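Local atomic coordinates of Crov588 (Cafeteriavirus, PDB entry 6NYR), a protein that is of unknown function but folds into a circular leucine-rich-repeat solenoid built of FNIP repeats, a form consistent with a binding scaffold. Residues 124-129 and 144-149; 572-577 and 598-603. All blocks are in the same frame, centred on the assembly; numbering follows the deposited sequence.

Contact 1. Residues 124-129 and 144-149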
ATOM      1  N   LEU A 124      16.092  -7.942  22.603  1.00 56.33           N
ATOM      2  CA  LEU A 124      17.038  -8.904  22.051  1.00 55.33           C
ATOM      3  C   LEU A 124      16.361  -9.727  20.965  1.00 53.31           C
ATOM      4  O   LEU A 124      15.258 -10.244  21.169  1.00 55.10           O
ATOM      5  CB  LEU A 124      17.591  -9.825  23.140  1.00 55.85           C
ATOM      6  CG  LEU A 124      18.504 -10.949  22.646  1.00 55.68           C
ATOM      7  CD1 LEU A 124      19.685 -10.380  21.877  1.00 55.48           C
ATOM      8  CD2 LEU A 124      18.982 -11.810  23.810  1.00 52.82           C
ATOM      9  N   THR A 125      17.019  -9.839  19.817  1.00 52.54           N
ATOM     10  CA  THR A 125      16.566 -10.674  18.714  1.00 50.94           C
ATOM     11  C   THR A 125      17.731 -11.535  18.250  1.00 50.40           C
ATOM     12  O   THR A 125      18.799 -11.010  17.918  1.00 51.35           O
ATOM     13  CB  THR A 125      16.034  -9.824  17.553  1.00 51.28           C
ATOM     14  OG1 THR A 125      14.857  -9.121  17.978  1.00 49.92           O
ATOM     15  CG2 THR A 125      15.704 -10.700  16.352  1.00 50.72           C
ATOM     16  N   PHE A 126      17.527 -12.851  18.232  1.00 48.94           N
ATOM     17  CA  PHE A 126      18.575 -13.767  17.804  1.00 46.96           C
ATOM     18  C   PHE A 126      18.603 -13.895  16.283  1.00 45.57           C
ATOM     19  O   PHE A 126      17.589 -13.725  15.599  1.00 44.60           O
ATOM     20  CB  PHE A 126      18.382 -15.153  18.426  1.00 46.37           C
ATOM     21  CG  PHE A 126      18.849 -15.253  19.853  1.00 45.08           C
ATOM     22  CD1 PHE A 126      20.193 -15.417  20.149  1.00 43.54           C
ATOM     23  CD2 PHE A 126      17.942 -15.191  20.897  1.00 45.93           C
ATOM     24  CE1 PHE A 126      20.624 -15.510  21.458  1.00 44.13           C
ATOM     25  CE2 PHE A 126      18.366 -15.281  22.209  1.00 46.42           C
ATOM     26  CZ  PHE A 126      19.709 -15.441  22.490  1.00 44.91           C
ATOM     27  N   GLY A 127      19.787 -14.202  15.762  1.00 49.20           N
ATOM     28  CA  GLY A 127      19.959 -14.406  14.339  1.00 50.03           C
ATOM     29  C   GLY A 127      19.367 -15.716  13.859  1.00 47.32           C
ATOM     30  O   GLY A 127      18.945 -16.576  14.633  1.00 47.10           O
ATOM     31  N   GLU A 128      19.348 -15.862  12.532  1.00 49.15           N
ATOM     32  CA  GLU A 128      18.713 -17.020  11.915  1.00 51.03           C
ATOM     33  C   GLU A 128      19.286 -18.327  12.449  1.00 46.09           C
ATOM     34  O   GLU A 128      18.543 -19.240  12.821  1.00 42.39           O
ATOM     35  CB  GLU A 128      18.879 -16.950  10.393  1.00 57.78           C
ATOM     36  CG  GLU A 128      18.051 -17.972   9.624  1.00 63.99           C
ATOM     37  CD  GLU A 128      18.306 -17.938   8.122  1.00 66.50           C
ATOM     38  OE1 GLU A 128      18.180 -16.853   7.514  1.00 66.13           O
ATOM     39  OE2 GLU A 128      18.632 -19.003   7.553  1.00 67.48           O
ATOM     40  N   GLU A 129      20.611 -18.436  12.499  1.00 44.20           N
ATOM     41  CA  GLU A 129      21.248 -19.723  12.746  1.00 47.71           C
ATOM     42  C   GLU A 129      21.464 -20.031  14.220  1.00 45.29           C
ATOM     43  O   GLU A 129      21.842 -21.165  14.544  1.00 46.09           O
ATOM     44  CB  GLU A 129      22.592 -19.797  12.008  1.00 49.81           C
ATOM     45  CG  GLU A 129      22.476 -19.628  10.498  1.00 52.98           C
ATOM     46  CD  GLU A 129      21.592 -20.688   9.859  1.00 55.79           C
ATOM     47  OE1 GLU A 129      21.703 -21.871  10.257  1.00 59.06           O
ATOM     48  OE2 GLU A 129      20.780 -20.341   8.975  1.00 53.79           O
ATOM     49  N   THR A 144      12.720  -6.979  28.050  1.00 54.89           N
ATOM     50  CA  THR A 144      11.282  -6.906  27.814  1.00 56.50           C
ATOM     51  C   THR A 144      10.849  -7.608  26.535  1.00 53.98           C
ATOM     52  O   THR A 144       9.772  -8.204  26.501  1.00 49.78           O
ATOM     53  CB  THR A 144      10.822  -5.442  27.754  1.00 57.31           C
ATOM     54  OG1 THR A 144      11.567  -4.746  26.747  1.00 55.55           O
ATOM     55  CG2 THR A 144      11.020  -4.762  29.097  1.00 58.64           C
ATOM     56  N   HIS A 145      11.655  -7.546  25.477  1.00 53.90           N
ATOM     57  CA  HIS A 145      11.299  -8.112  24.182  1.00 55.30           C
ATOM     58  C   HIS A 145      12.358  -9.127  23.776  1.00 53.83           C
ATOM     59  O   HIS A 145      13.545  -8.791  23.688  1.00 50.48           O
ATOM     60  CB  HIS A 145      11.159  -7.011  23.127  1.00 59.38           C
ATOM     61  CG  HIS A 145       9.942  -6.155  23.308  1.00 60.37           C
ATOM     62  ND1 HIS A 145       9.723  -5.399  24.440  1.00 60.02           N
ATOM     63  CD2 HIS A 145       8.862  -5.958  22.512  1.00 59.04           C
ATOM     64  CE1 HIS A 145       8.570  -4.762  24.326  1.00 60.29           C
ATOM     65  NE2 HIS A 145       8.028  -5.086  23.166  1.00 60.53           N
ATOM     66  N   LEU A 146      11.925 -10.365  23.532  1.00 50.23           N
ATOM     67  CA  LEU A 146      12.815 -11.435  23.108  1.00 50.28           C
ATOM     68  C   LEU A 146      12.227 -12.146  21.897  1.00 45.32           C
ATOM     69  O   LEU A 146      11.089 -12.622  21.943  1.00 43.67           O
ATOM     70  CB  LEU A 146      13.047 -12.445  24.234  1.00 50.54           C
ATOM     71  CG  LEU A 146      13.911 -13.651  23.855  1.00 49.45           C
ATOM     72  CD1 LEU A 146      15.327 -13.201  23.521  1.00 49.96           C
ATOM     73  CD2 LEU A 146      13.903 -14.686  24.962  1.00 51.71           C
ATOM     74  N   THR A 147      13.010 -12.222  20.821  1.00 45.88           N
ATOM     75  CA  THR A 147      12.606 -12.881  19.585  1.00 45.87           C
ATOM     76  C   THR A 147      13.678 -13.888  19.198  1.00 47.20           C
ATOM     77  O   THR A 147      14.860 -13.539  19.126  1.00 49.77           O
ATOM     78  CB  THR A 147      12.405 -11.861  18.453  1.00 45.73           C
ATOM     79  OG1 THR A 147      11.405 -10.909  18.837  1.00 43.59           O
ATOM     80  CG2 THR A 147      11.985 -12.550  17.162  1.00 43.33           C
ATOM     81  N   PHE A 148      13.272 -15.133  18.959  1.00 45.13           N
ATOM     82  CA  PHE A 148      14.194 -16.158  18.489  1.00 44.31           C
ATOM     83  C   PHE A 148      14.191 -16.213  16.964  1.00 47.05           C
ATOM     84  O   PHE A 148      13.209 -15.848  16.309  1.00 49.73           O
ATOM     85  CB  PHE A 148      13.832 -17.535  19.058  1.00 43.44           C
ATOM     86  CG  PHE A 148      14.216 -17.718  20.500  1.00 45.40           C
ATOM     87  CD1 PHE A 148      15.532 -17.976  20.852  1.00 44.66           C
ATOM     88  CD2 PHE A 148      13.262 -17.640  21.504  1.00 48.48           C
ATOM     89  CE1 PHE A 148      15.890 -18.148  22.175  1.00 45.62           C
ATOM     90  CE2 PHE A 148      13.619 -17.809  22.833  1.00 49.17           C
ATOM     91  CZ  PHE A 148      14.931 -18.065  23.166  1.00 48.49           C
ATOM     92  N   GLY A 149      15.303 -16.697  16.407  1.00 47.39           N
ATOM     93  CA  GLY A 149      15.446 -16.866  14.977  1.00 47.30           C
ATOM     94  C   GLY A 149      14.911 -18.199  14.490  1.00 46.78           C
ATOM     95  O   GLY A 149      14.290 -18.966  15.228  1.00 46.10           O
TER
HETATM   96  O   HOH W   1      12.589  -8.220  20.486  1.00 43.71           O

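Contact 2. Residues 572-577 and 598-603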
ATOM      1  N   GLN A 572       8.799  17.465 -32.384  1.00 54.81           N
ATOM      2  CA  GLN A 572       8.618  18.623 -33.243  1.00 54.33           C
ATOM      3  C   GLN A 572       9.386  19.824 -32.710  1.00 52.23           C
ATOM      4  O   GLN A 572       9.592  19.966 -31.500  1.00 48.54           O
ATOM      5  CB  GLN A 572       7.135  19.004 -33.375  1.00 54.51           C
ATOM      6  CG  GLN A 572       6.268  17.939 -34.016  1.00 55.19           C
ATOM      7  CD  GLN A 572       6.663  17.657 -35.453  1.00 57.45           C
ATOM      8  OE1 GLN A 572       6.988  18.571 -36.215  1.00 60.42           O
ATOM      9  NE2 GLN A 572       6.634  16.383 -35.830  1.00 53.34           N
ATOM     10  N   LYS A 573       9.796  20.692 -33.632  1.00 56.98           N
ATOM     11  CA  LYS A 573      10.475  21.924 -33.260  1.00 58.46           C
ATOM     12  C   LYS A 573       9.580  22.765 -32.358  1.00 53.82           C
ATOM     13  O   LYS A 573       8.362  22.837 -32.551  1.00 51.97           O
ATOM     14  CB  LYS A 573      10.824  22.727 -34.518  1.00 64.96           C
ATOM     15  CG  LYS A 573      12.061  22.259 -35.273  1.00 69.94           C
ATOM     16  CD  LYS A 573      11.940  22.638 -36.755  1.00 76.15           C
ATOM     17  CE  LYS A 573      13.277  22.958 -37.402  1.00 79.59           C
ATOM     18  NZ  LYS A 573      14.213  21.799 -37.342  1.00 80.88           N
ATOM     19  N   ILE A 574      10.187  23.388 -31.353  1.00 52.09           N
ATOM     20  CA  ILE A 574       9.511  24.363 -30.501  1.00 49.82           C
ATOM     21  C   ILE A 574      10.265  25.678 -30.640  1.00 50.14           C
ATOM     22  O   ILE A 574      11.469  25.743 -30.356  1.00 47.25           O
ATOM     23  CB  ILE A 574       9.444  23.908 -29.036  1.00 49.32           C
ATOM     24  CG1 ILE A 574       8.740  22.556 -28.950  1.00 50.85           C
ATOM     25  CG2 ILE A 574       8.719  24.951 -28.197  1.00 52.27           C
ATOM     26  CD1 ILE A 574       8.788  21.907 -27.578  1.00 48.99           C
ATOM     27  N   THR A 575       9.565  26.722 -31.096  1.00 53.84           N
ATOM     28  CA  THR A 575      10.188  28.009 -31.355  1.00 58.93           C
ATOM     29  C   THR A 575       9.714  29.054 -30.339  1.00 58.62           C
ATOM     30  O   THR A 575       8.991  28.736 -29.381  1.00 56.39           O
ATOM     31  CB  THR A 575       9.902  28.450 -32.797  1.00 64.39           C
ATOM     32  OG1 THR A 575      10.597  29.675 -33.067  1.00 72.39           O
ATOM     33  CG2 THR A 575       8.406  28.666 -33.015  1.00 62.60           C
ATOM     34  N   GLU A 576      10.093  30.314 -30.566  1.00 58.61           N
ATOM     35  CA  GLU A 576       9.771  31.373 -29.626  1.00 60.37           C
ATOM     36  C   GLU A 576       8.264  31.498 -29.430  1.00 56.07           C
ATOM     37  O   GLU A 576       7.472  31.311 -30.359  1.00 53.94           O
ATOM     38  CB  GLU A 576      10.320  32.719 -30.112  1.00 68.63           C
ATOM     39  CG  GLU A 576      11.822  32.910 -29.981  1.00 75.64           C
ATOM     40  CD  GLU A 576      12.594  32.392 -31.178  1.00 81.89           C
ATOM     41  OE1 GLU A 576      12.016  31.631 -31.982  1.00 82.81           O
ATOM     42  OE2 GLU A 576      13.786  32.742 -31.310  1.00 83.01           O
ATOM     43  N   ASN A 577       7.881  31.836 -28.195  1.00 55.21           N
ATOM     44  CA  ASN A 577       6.516  32.275 -27.880  1.00 55.88           C
ATOM     45  C   ASN A 577       5.490  31.163 -28.096  1.00 53.51           C
ATOM     46  O   ASN A 577       4.309  31.426 -28.328  1.00 52.95           O
ATOM     47  CB  ASN A 577       6.123  33.506 -28.700  1.00 60.43           C
ATOM     48  CG  ASN A 577       7.032  34.691 -28.451  1.00 66.10           C
ATOM     49  OD1 ASN A 577       7.707  35.176 -29.363  1.00 69.69           O
ATOM     50  ND2 ASN A 577       7.050  35.170 -27.213  1.00 66.78           N
ATOM     51  N   GLU A 598      17.580  30.214 -27.916  1.00 56.35           N
ATOM     52  CA  GLU A 598      17.309  31.125 -26.814  1.00 59.62           C
ATOM     53  C   GLU A 598      15.883  31.666 -26.893  1.00 58.53           C
ATOM     54  O   GLU A 598      15.273  31.733 -27.964  1.00 58.54           O
ATOM     55  CB  GLU A 598      18.315  32.280 -26.803  1.00 63.75           C
ATOM     56  CG  GLU A 598      18.626  32.890 -28.158  1.00 71.62           C
ATOM     57  CD  GLU A 598      19.280  34.261 -28.044  1.00 79.47           C
ATOM     58  OE1 GLU A 598      20.065  34.479 -27.096  1.00 81.44           O
ATOM     59  OE2 GLU A 598      18.989  35.130 -28.896  1.00 80.96           O
ATOM     60  N   ASN A 599      15.349  32.043 -25.730  1.00 57.73           N
ATOM     61  CA  ASN A 599      14.039  32.681 -25.621  1.00 59.44           C
ATOM     62  C   ASN A 599      12.900  31.734 -25.996  1.00 54.70           C
ATOM     63  O   ASN A 599      11.833  32.174 -26.435  1.00 52.66           O
ATOM     64  CB  ASN A 599      13.980  33.942 -26.491  1.00 65.86           C
ATOM     65  CG  ASN A 599      15.007  34.991 -26.080  1.00 71.53           C
ATOM     66  OD1 ASN A 599      15.267  35.198 -24.893  1.00 72.74           O
ATOM     67  ND2 ASN A 599      15.607  35.650 -27.069  1.00 72.16           N
ATOM     68  N   VAL A 600      13.111  30.434 -25.816  1.00 52.20           N
ATOM     69  CA  VAL A 600      12.107  29.416 -26.101  1.00 50.15           C
ATOM     70  C   VAL A 600      11.517  28.838 -24.819  1.00 48.34           C
ATOM     71  O   VAL A 600      10.299  28.720 -24.683  1.00 48.98           O
ATOM     72  CB  VAL A 600      12.701  28.297 -26.987  1.00 51.93           C
ATOM     73  CG1 VAL A 600      11.706  27.160 -27.150  1.00 51.13           C
ATOM     74  CG2 VAL A 600      13.115  28.853 -28.342  1.00 54.39           C
ATOM     75  N   LEU A 601      12.369  28.454 -23.879  1.00 46.55           N
ATOM     76  CA  LEU A 601      11.909  27.915 -22.603  1.00 47.85           C
ATOM     77  C   LEU A 601      11.499  29.061 -21.687  1.00 47.77           C
ATOM     78  O   LEU A 601      12.307  29.967 -21.450  1.00 50.77           O
ATOM     79  CB  LEU A 601      13.012  27.091 -21.953  1.00 50.03           C
ATOM     80  CG  LEU A 601      13.542  25.886 -22.730  1.00 50.10           C
ATOM     81  CD1 LEU A 601      14.654  25.194 -21.950  1.00 48.99           C
ATOM     82  CD2 LEU A 601      12.431  24.897 -23.023  1.00 51.51           C
ATOM     83  N   PRO A 602      10.271  29.075 -21.170  1.00 47.18           N
ATOM     84  CA  PRO A 602       9.868  30.155 -20.257  1.00 46.81           C
ATOM     85  C   PRO A 602      10.843  30.310 -19.100  1.00 46.98           C
ATOM     86  O   PRO A 602      11.236  29.331 -18.462  1.00 45.18           O
ATOM     87  CB  PRO A 602       8.484  29.710 -19.768  1.00 45.13           C
ATOM     88  CG  PRO A 602       7.962  28.829 -20.848  1.00 45.73           C
ATOM     89  CD  PRO A 602       9.157  28.150 -21.467  1.00 45.98           C
ATOM     90  N   ASN A 603      11.237  31.559 -18.830  1.00 46.97           N
ATOM     91  CA  ASN A 603      12.236  31.816 -17.799  1.00 46.95           C
ATOM     92  C   ASN A 603      11.744  31.421 -16.411  1.00 45.78           C
ATOM     93  O   ASN A 603      12.559  31.104 -15.537  1.00 44.82           O
ATOM     94  CB  ASN A 603      12.635  33.293 -17.819  1.00 48.42           C
ATOM     95  CG  ASN A 603      13.711  33.593 -18.845  1.00 54.81           C
ATOM     96  OD1 ASN A 603      14.768  32.954 -18.857  1.00 53.97           O
ATOM     97  ND2 ASN A 603      13.449  34.561 -19.716  1.00 55.15           N
TER
HETATM   98  O   HOH W   2       7.935  28.663 -26.788  1.00 32.24           O

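Contact 1. Residues 124-129 and 144-149
Two successive strands of a leucine-rich-repeat solenoid, 123-125 and 145-147, run parallel here, and the residues of one coil stand beside their equivalents in the next. L124 and L146 turn to the same side and lie alongside each other. In both, CG is anti to the backbone N, so the branches are laid out alike, and CD2 of L124 meets CD1 of L146 at 3.9 Å. That same CD1 of L146 also touches CE2 of F126, whose side chain crosses the leucine obliquely, so one methyl fills the angle between L124 and F126. F126 and F148 follow just beyond the strands. Each has CG beside its backbone N, and the two rings come out nearly parallel, with planes 4° apart but centroids separated by 5.4 Å. They are therefore slid well past each other with little overlap, and they meet mainly through CD2 of F126 and CD1 of F148 at 3.7 Å. The series continues beyond this pair: L102 and L168 flank the leucines, and F148 also meets the ring of F170. T125 and T147 occupy the other side of the sheet, pointing the same way, with OG1 of T125 close to CB of T147; a water lies near them, weakly bound to T147 OG1 and L124 O. After the strands, G149 brings its CA toward the carbonyl O of G127, a CA-H...O contact. The backbone fixes the register through three hydrogen bonds, T147 N to L124 O and F126 N to T147 O among them. The straightest of the three runs from L124 N to H145 O, 2.9 Å long with an N-H...O angle of 176°, nearly along the C=O axis.

Contact 2. Residues 572-577 and 598-603
V600 contributes the largest share of the surface buried between these two irregular loop segments, which belong to adjacent coils of the leucine-rich-repeat solenoid and lie far from its centre. Its two methyls divide the work. CG1 of V600, anti to the backbone N (chi1 173°), packs on a backbone carbonyl and on one isoleucine methyl: it lies 3.5 Å from I574 O and 3.9 Å from I574 CG2, the two side chains crossing obliquely. CG2 of V600 rests against the peptide between T575 and E576, 4.0 Å from E576 N. Beside the valine, E576 lies along the backbone of the other loop. Its chain bends at chi2 (87°), and the methylene CG of E576 comes within 3.6 Å of N599 O, so the glutamate touches that carbonyl through carbon.

A second shell holds these groups in place. T575 OG1 donates a 2.6 Å hydrogen bond to E576 OE1, meeting it nearly along the C-O axis and tying down one carboxylate oxygen from within its own segment. A water bridges the two backbones, donating to T575 O at 2.8 Å and to V600 O at 3.2 Å. Further out, I574 packs on F588, while N603 OD1 accepts a bond from C625 N, joining the second loop to the following coil.

The loops thus meet through the methyls of V600, the CG methylene of E576 and one bridging water. E576 OE2 and E598 OE2 are 6.2 Å apart, so the contact rests on van der Waals packing and a water-mediated link, and the two carboxylates probably add nothing to it.

In the fold
Both contacts join neighbouring coils of the same circular solenoid, but at different levels of its wall. Contact 1 pairs strands 123-125 and 145-147, part of the run of parallel strands lining the inner rim, whereas contact 2 brings together the loop between strands 563-565 and 585-587 and the loop between 585-587 and 607-609, on the outer side. Their centres lie 28 and 41 Å from the centre of the chain, on opposite sides of it. The centres of contact 1 and contact 2 are about 62 Å apart, and the nearest atoms of contact 1 and contact 2 about 51 Å. Contact 1 lies in the early repeats and contact 2 comes more than 400 residues later, so the same coil-on-coil stacking appears at inner strands and outer loops in distant parts of the ring.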